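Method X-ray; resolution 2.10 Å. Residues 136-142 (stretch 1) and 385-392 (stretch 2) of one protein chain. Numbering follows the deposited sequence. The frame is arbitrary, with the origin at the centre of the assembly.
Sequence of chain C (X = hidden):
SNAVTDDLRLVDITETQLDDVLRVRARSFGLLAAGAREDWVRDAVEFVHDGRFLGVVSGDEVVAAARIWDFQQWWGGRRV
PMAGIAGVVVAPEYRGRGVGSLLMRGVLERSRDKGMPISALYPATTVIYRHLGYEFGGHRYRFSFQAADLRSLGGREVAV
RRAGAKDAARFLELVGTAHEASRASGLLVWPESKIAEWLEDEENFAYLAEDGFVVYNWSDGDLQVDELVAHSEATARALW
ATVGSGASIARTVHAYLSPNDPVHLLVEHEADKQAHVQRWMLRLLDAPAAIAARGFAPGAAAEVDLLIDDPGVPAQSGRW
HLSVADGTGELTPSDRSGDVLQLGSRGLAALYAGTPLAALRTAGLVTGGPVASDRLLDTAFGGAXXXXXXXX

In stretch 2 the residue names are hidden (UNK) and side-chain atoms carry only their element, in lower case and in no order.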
ATOM      1  N   PHE C 136      21.454  18.673  17.830  1.00 22.22           N
ATOM      2  CA  PHE C 136      20.251  19.175  17.159  1.00 23.19           C
ATOM      3  C   PHE C 136      19.938  20.602  17.580  1.00 26.92           C
ATOM      4  O   PHE C 136      19.985  20.934  18.775  1.00 29.08           O
ATOM      5  CB  PHE C 136      19.049  18.254  17.388  1.00 20.54           C
ATOM      6  CG  PHE C 136      19.132  16.965  16.609  1.00 21.04           C
ATOM      7  CD1 PHE C 136      19.369  16.980  15.232  1.00 23.59           C
ATOM      8  CD2 PHE C 136      19.033  15.746  17.251  1.00 22.21           C
ATOM      9  CE1 PHE C 136      19.466  15.789  14.498  1.00 20.83           C
ATOM     10  CE2 PHE C 136      19.124  14.549  16.530  1.00 21.70           C
ATOM     11  CZ  PHE C 136      19.333  14.575  15.148  1.00 22.49           C
ATOM     12  N   GLY C 137      19.648  21.442  16.587  1.00 24.27           N
ATOM     13  CA  GLY C 137      19.464  22.862  16.821  1.00 24.11           C
ATOM     14  C   GLY C 137      18.145  23.391  16.289  1.00 25.19           C
ATOM     15  O   GLY C 137      17.715  24.481  16.671  1.00 27.42           O
ATOM     16  N   GLY C 138      17.501  22.642  15.395  1.00 20.56           N
ATOM     17  CA  GLY C 138      16.251  23.113  14.810  1.00 17.81           C
ATOM     18  C   GLY C 138      15.638  22.132  13.833  1.00 22.08           C
ATOM     19  O   GLY C 138      16.151  21.029  13.658  1.00 20.14           O
ATOM     20  N   HIS C 139      14.547  22.539  13.181  1.00 23.04           N
ATOM     21  CA  HIS C 139      13.754  21.616  12.378  1.00 20.58           C
ATOM     22  C   HIS C 139      13.533  22.111  10.956  1.00 22.85           C
ATOM     23  O   HIS C 139      13.790  23.271  10.641  1.00 21.61           O
ATOM     24  CB  HIS C 139      12.394  21.385  13.044  1.00 22.91           C
ATOM     25  CG  HIS C 139      12.479  20.755  14.403  1.00 26.44           C
ATOM     26  ND1 HIS C 139      12.705  21.486  15.552  1.00 30.67           N
ATOM     27  CD2 HIS C 139      12.362  19.463  14.797  1.00 27.22           C
ATOM     28  CE1 HIS C 139      12.721  20.670  16.595  1.00 27.82           C
ATOM     29  NE2 HIS C 139      12.517  19.438  16.166  1.00 27.23           N
ATOM     30  N   ARG C 140      13.068  21.209  10.097  1.00 22.98           N
ATOM     31  CA  ARG C 140      12.550  21.583   8.793  1.00 18.85           C
ATOM     32  C   ARG C 140      11.213  20.873   8.687  1.00 19.09           C
ATOM     33  O   ARG C 140      11.146  19.649   8.830  1.00 18.69           O
ATOM     34  CB  ARG C 140      13.500  21.120   7.692  1.00 21.17           C
ATOM     35  CG  ARG C 140      13.044  21.461   6.269  1.00 22.94           C
ATOM     36  CD  ARG C 140      13.974  20.778   5.273  1.00 25.70           C
ATOM     37  NE  ARG C 140      13.685  21.124   3.884  1.00 24.41           N
ATOM     38  CZ  ARG C 140      13.539  20.231   2.909  1.00 23.10           C
ATOM     39  NH1 ARG C 140      13.298  20.645   1.674  1.00 25.45           N
ATOM     40  NH2 ARG C 140      13.629  18.927   3.165  1.00 21.09           N
ATOM     41  N   TYR C 141      10.143  21.635   8.484  1.00 20.44           N
ATOM     42  CA  TYR C 141       8.789  21.080   8.515  1.00 22.81           C
ATOM     43  C   TYR C 141       8.186  21.085   7.125  1.00 25.64           C
ATOM     44  O   TYR C 141       8.328  22.071   6.394  1.00 23.94           O
ATOM     45  CB  TYR C 141       7.869  21.935   9.396  1.00 23.18           C
ATOM     46  CG  TYR C 141       8.260  22.072  10.847  1.00 28.37           C
ATOM     47  CD1 TYR C 141       7.757  21.206  11.814  1.00 28.69           C
ATOM     48  CD2 TYR C 141       9.091  23.103  11.259  1.00 33.32           C
ATOM     49  CE1 TYR C 141       8.098  21.354  13.153  1.00 35.10           C
ATOM     50  CE2 TYR C 141       9.439  23.257  12.591  1.00 37.83           C
ATOM     51  CZ  TYR C 141       8.941  22.384  13.532  1.00 41.43           C
ATOM     52  OH  TYR C 141       9.296  22.549  14.855  1.00 49.59           O
ATOM     53  N   ARG C 142       7.484  20.011   6.769  1.00 17.07           N
ATOM     54  CA  ARG C 142       6.675  20.030   5.553  1.00 20.49           C
ATOM     55  C   ARG C 142       5.215  19.752   5.896  1.00 21.67           C
ATOM     56  O   ARG C 142       4.904  18.729   6.497  1.00 21.04           O
ATOM     57  CB  ARG C 142       7.172  19.030   4.483  1.00 18.65           C
ATOM     58  CG  ARG C 142       6.614  19.363   3.063  1.00 22.05           C
ATOM     59  CD  ARG C 142       6.753  18.200   2.064  1.00 24.50           C
ATOM     60  NE  ARG C 142       5.889  17.068   2.404  1.00 25.61           N
ATOM     61  CZ  ARG C 142       5.671  16.031   1.600  1.00 30.47           C
ATOM     62  NH1 ARG C 142       6.248  15.994   0.410  1.00 26.92           N
ATOM     63  NH2 ARG C 142       4.882  15.032   1.983  1.00 30.93           N
ATOM     64  N   UNK C 385      11.032  29.599  17.234  1.00 34.02           N
ATOM     65  CA  UNK C 385      11.720  28.316  17.119  1.00 30.74           C
ATOM     66  C   UNK C 385      12.520  28.267  15.813  1.00 27.86           C
ATOM     67  O   UNK C 385      11.980  28.570  14.739  1.00 28.05           O
ATOM     68  c   UNK C 385      10.704  27.175  17.178  1.00 30.69           C
ATOM     69  N   UNK C 386      13.809  27.880  15.893  1.00 29.15           N
ATOM     70  CA  UNK C 386      14.630  27.897  14.677  1.00 25.06           C
ATOM     71  C   UNK C 386      14.158  26.850  13.694  1.00 25.55           C
ATOM     72  O   UNK C 386      13.816  25.729  14.087  1.00 26.70           O
ATOM     73  c   UNK C 386      16.043  27.556  15.182  1.00 24.39           C
ATOM     74  c   UNK C 386      14.573  27.463  17.085  1.00 30.19           C
ATOM     75  c   UNK C 386      15.836  26.903  16.515  1.00 29.39           C
ATOM     76  N   UNK C 387      14.125  27.222  12.421  1.00 23.51           N
ATOM     77  CA  UNK C 387      13.760  26.275  11.381  1.00 23.07           C
ATOM     78  C   UNK C 387      14.445  26.698  10.103  1.00 25.38           C
ATOM     79  O   UNK C 387      15.017  27.791  10.014  1.00 25.05           O
ATOM     80  c   UNK C 387      10.998  29.817  10.628  1.00 38.29           C
ATOM     81  c   UNK C 387      11.492  28.660  11.236  1.00 33.61           C
ATOM     82  c   UNK C 387      10.911  28.669   8.521  1.00 36.22           C
ATOM     83  c   UNK C 387      12.244  26.246  11.164  1.00 23.27           C
ATOM     84  c   UNK C 387      10.708  29.808   9.271  1.00 37.89           C
ATOM     85  c   UNK C 387      11.408  27.516   9.136  1.00 33.84           C
ATOM     86  o   UNK C 387      10.221  30.942   8.667  1.00 41.62           O
ATOM     87  c   UNK C 387      11.703  27.496  10.501  1.00 30.27           C
ATOM     88  N   UNK C 388      14.346  25.832   9.107  1.00 17.73           N
ATOM     89  CA  UNK C 388      15.013  26.020   7.840  1.00 20.52           C
ATOM     90  C   UNK C 388      14.026  25.546   6.783  1.00 23.38           C
ATOM     91  O   UNK C 388      13.228  24.638   7.050  1.00 22.53           O
ATOM     92  c   UNK C 388      17.392  25.638   7.002  1.00 34.19           C
ATOM     93  c   UNK C 388      19.673  25.030   8.750  1.00 22.14           C
ATOM     94 se   UNK C 388      18.840  24.351   7.156  0.68 30.77          SE
ATOM     95  c   UNK C 388      16.253  25.118   7.803  1.00 23.00           C
ATOM     96  N   UNK C 389      14.076  26.135   5.593  1.00 23.96           N
ATOM     97  CA  UNK C 389      13.236  25.669   4.491  1.00 27.42           C
ATOM     98  C   UNK C 389      13.970  24.647   3.638  1.00 26.45           C
ATOM     99  O   UNK C 389      13.346  23.803   2.985  1.00 29.51           O
ATOM    100  c   UNK C 389      12.110  27.932   4.437  1.00 24.34           C
ATOM    101  c   UNK C 389      12.791  26.846   3.619  1.00 24.66           C
ATOM    102  c   UNK C 389      10.768  27.434   5.008  1.00 19.60           C
ATOM    103  c   UNK C 389      11.935  29.204   3.600  1.00 28.08           C
ATOM    104  N   UNK C 390      15.298  24.713   3.648  1.00 26.70           N
ATOM    105  CA  UNK C 390      16.091  23.916   2.722  1.00 30.81           C
ATOM    106  C   UNK C 390      16.736  22.714   3.396  1.00 28.40           C
ATOM    107  O   UNK C 390      16.983  22.723   4.602  1.00 28.36           O
ATOM    108  c   UNK C 390      16.682  26.082   1.523  1.00 52.46           C
ATOM    109  o   UNK C 390      16.039  26.057   0.451  1.00 57.75           O
ATOM    110  c   UNK C 390      17.199  24.771   2.089  1.00 43.02           C
ATOM    111  o   UNK C 390      16.925  27.139   2.147  1.00 56.52           O
ATOM    112  N   UNK C 391      17.018  21.690   2.598  1.00 26.94           N
ATOM    113  CA  UNK C 391      17.879  20.592   3.005  1.00 25.83           C
ATOM    114  C   UNK C 391      19.181  20.743   2.231  1.00 25.87           C
ATOM    115  O   UNK C 391      19.165  21.238   1.101  1.00 27.31           O
ATOM    116  c   UNK C 391      18.117  18.072   2.875  1.00 24.43           C
ATOM    117  o   UNK C 391      20.633  14.810   3.550  1.00 31.44           O
ATOM    118  c   UNK C 391      19.014  16.376   4.345  1.00 27.97           C
ATOM    119  c   UNK C 391      19.796  15.894   3.321  1.00 29.54           C
ATOM    120  c   UNK C 391      18.182  17.469   4.119  1.00 25.14           C
ATOM    121  c   UNK C 391      19.749  16.484   2.068  1.00 26.92           C
ATOM    122  c   UNK C 391      17.221  19.259   2.643  1.00 25.62           C
ATOM    123  c   UNK C 391      18.919  17.565   1.854  1.00 27.77           C
ATOM    124  N   UNK C 392      20.305  20.331   2.823  1.00 26.57           N
ATOM    125  CA  UNK C 392      21.578  20.278   2.084  1.00 27.32           C
ATOM    126  C   UNK C 392      22.444  19.147   2.612  1.00 27.56           C
ATOM    127  O   UNK C 392      22.216  18.682   3.737  1.00 28.15           O
ATOM    128  OXT UNK C 392      23.373  18.683   1.931  1.00 25.40           O
ATOM    129  c   UNK C 392      24.331  22.079   5.397  1.00 21.95           C
ATOM    130  c   UNK C 392      23.976  21.703   4.089  1.00 22.21           C
ATOM    131  c   UNK C 392      23.420  22.775   6.184  1.00 20.78           C
ATOM    132  c   UNK C 392      22.723  22.021   3.569  1.00 20.66           C
ATOM    133  c   UNK C 392      22.159  23.091   5.673  1.00 22.17           C
ATOM    134  c   UNK C 392      21.823  22.710   4.368  1.00 22.68           C
ATOM    135  c   UNK C 392      22.340  21.611   2.159  1.00 24.27           C
TER
HETATM  136  O   HOH W   1      12.685  24.133  15.910  1.00 31.44           O
HETATM  137  O   HOH W   2      10.460  24.237   7.776  1.00 31.11           O

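At position 385 the side chain is a single carbon, with nothing beyond CB. It points toward the strand, yet the contact asks little here. It is alanine, A385; A385 CB comes no closer than 5.4 Å, to Y141 OH.

At 386 three carbons close a ring onto the backbone N, and one ring carbon packs on the backbone of G137, 3.1 Å from G137 O. Only proline closes such a ring, and in P386 that carbon is CG. P386 has no N-H to donate, and its carbonyl is the polar group that meets the strand: H139 N donates a weak hydrogen bond to P386 O (3.4 Å), and water 1 joins P386 O to H139 ND1, its oxygen 2.7 Å from each. G138 suits this approach, since an ideal CB on it would stand 3.0 Å from P386 O, a clash.

Position 387 has one carbon, then a six-carbon ring bearing an oxygen; its CB lies 4.3 Å from Y141 CE2, at the edge of that ring. This is tyrosine, Y387. Its CB gives the Y141 ring an apolar neighbour while the end of the side chain leads away. The backbone pairs with H139 in a single beta bridge, and Y387 CA sits 3.1 Å from H139 O in a CA-H...O contact.

At 388 the side chain is an unbranched run of two carbons, a selenium and a last carbon. This is selenomethionine, M388, whose long apolar chain suits a buried site and leads away from the strand. The backbone does the bonding: M388 N donates to H139 O at 3.0 Å, and M388 O receives a CA-H...O contact from R140 CA at 3.6 Å. The oxygen of water 2 accepts from Y141 N (2.7 Å) and donates to M388 O (2.9 Å).

Position 389 has four carbons forked at the second; its CA-to-CB bond points away from the strand, and its carbonyl meets R140. This is leucine: R140 NE donates to L389 O at 2.8 Å and nearly straight, with a weak bond from R140 NH1 to L389 O at 3.4 Å.

At 390 two carbons end in two oxygens, and the CA-to-CB bond points away from the strand. This is aspartate, D390, whose polar OD2 is hydrogen-bonded elsewhere in the structure.

Position 391 is again one carbon and a six-carbon ring with an oxygen. Its N lies over one face of the R140 guanidinium, and its CB is 3.6 Å from R140 NH2. It is tyrosine; Y391 OH is hydrogen-bonded elsewhere in the structure.

At 392 one carbon bears a plain six-carbon ring, phenylalanine; F392 ends the chain beyond reach of stretch 1, which does not constrain it.

Stretch 2 thus offers mostly backbone; stretch 1 answers with the H139 backbone, bridged to Y387, and the extended R140 side chain, which grips L389 O. Two waters extend the contact, water 1 linking H139 ND1 to P386 O.

Stretch 2 385-392: APYMLDYF
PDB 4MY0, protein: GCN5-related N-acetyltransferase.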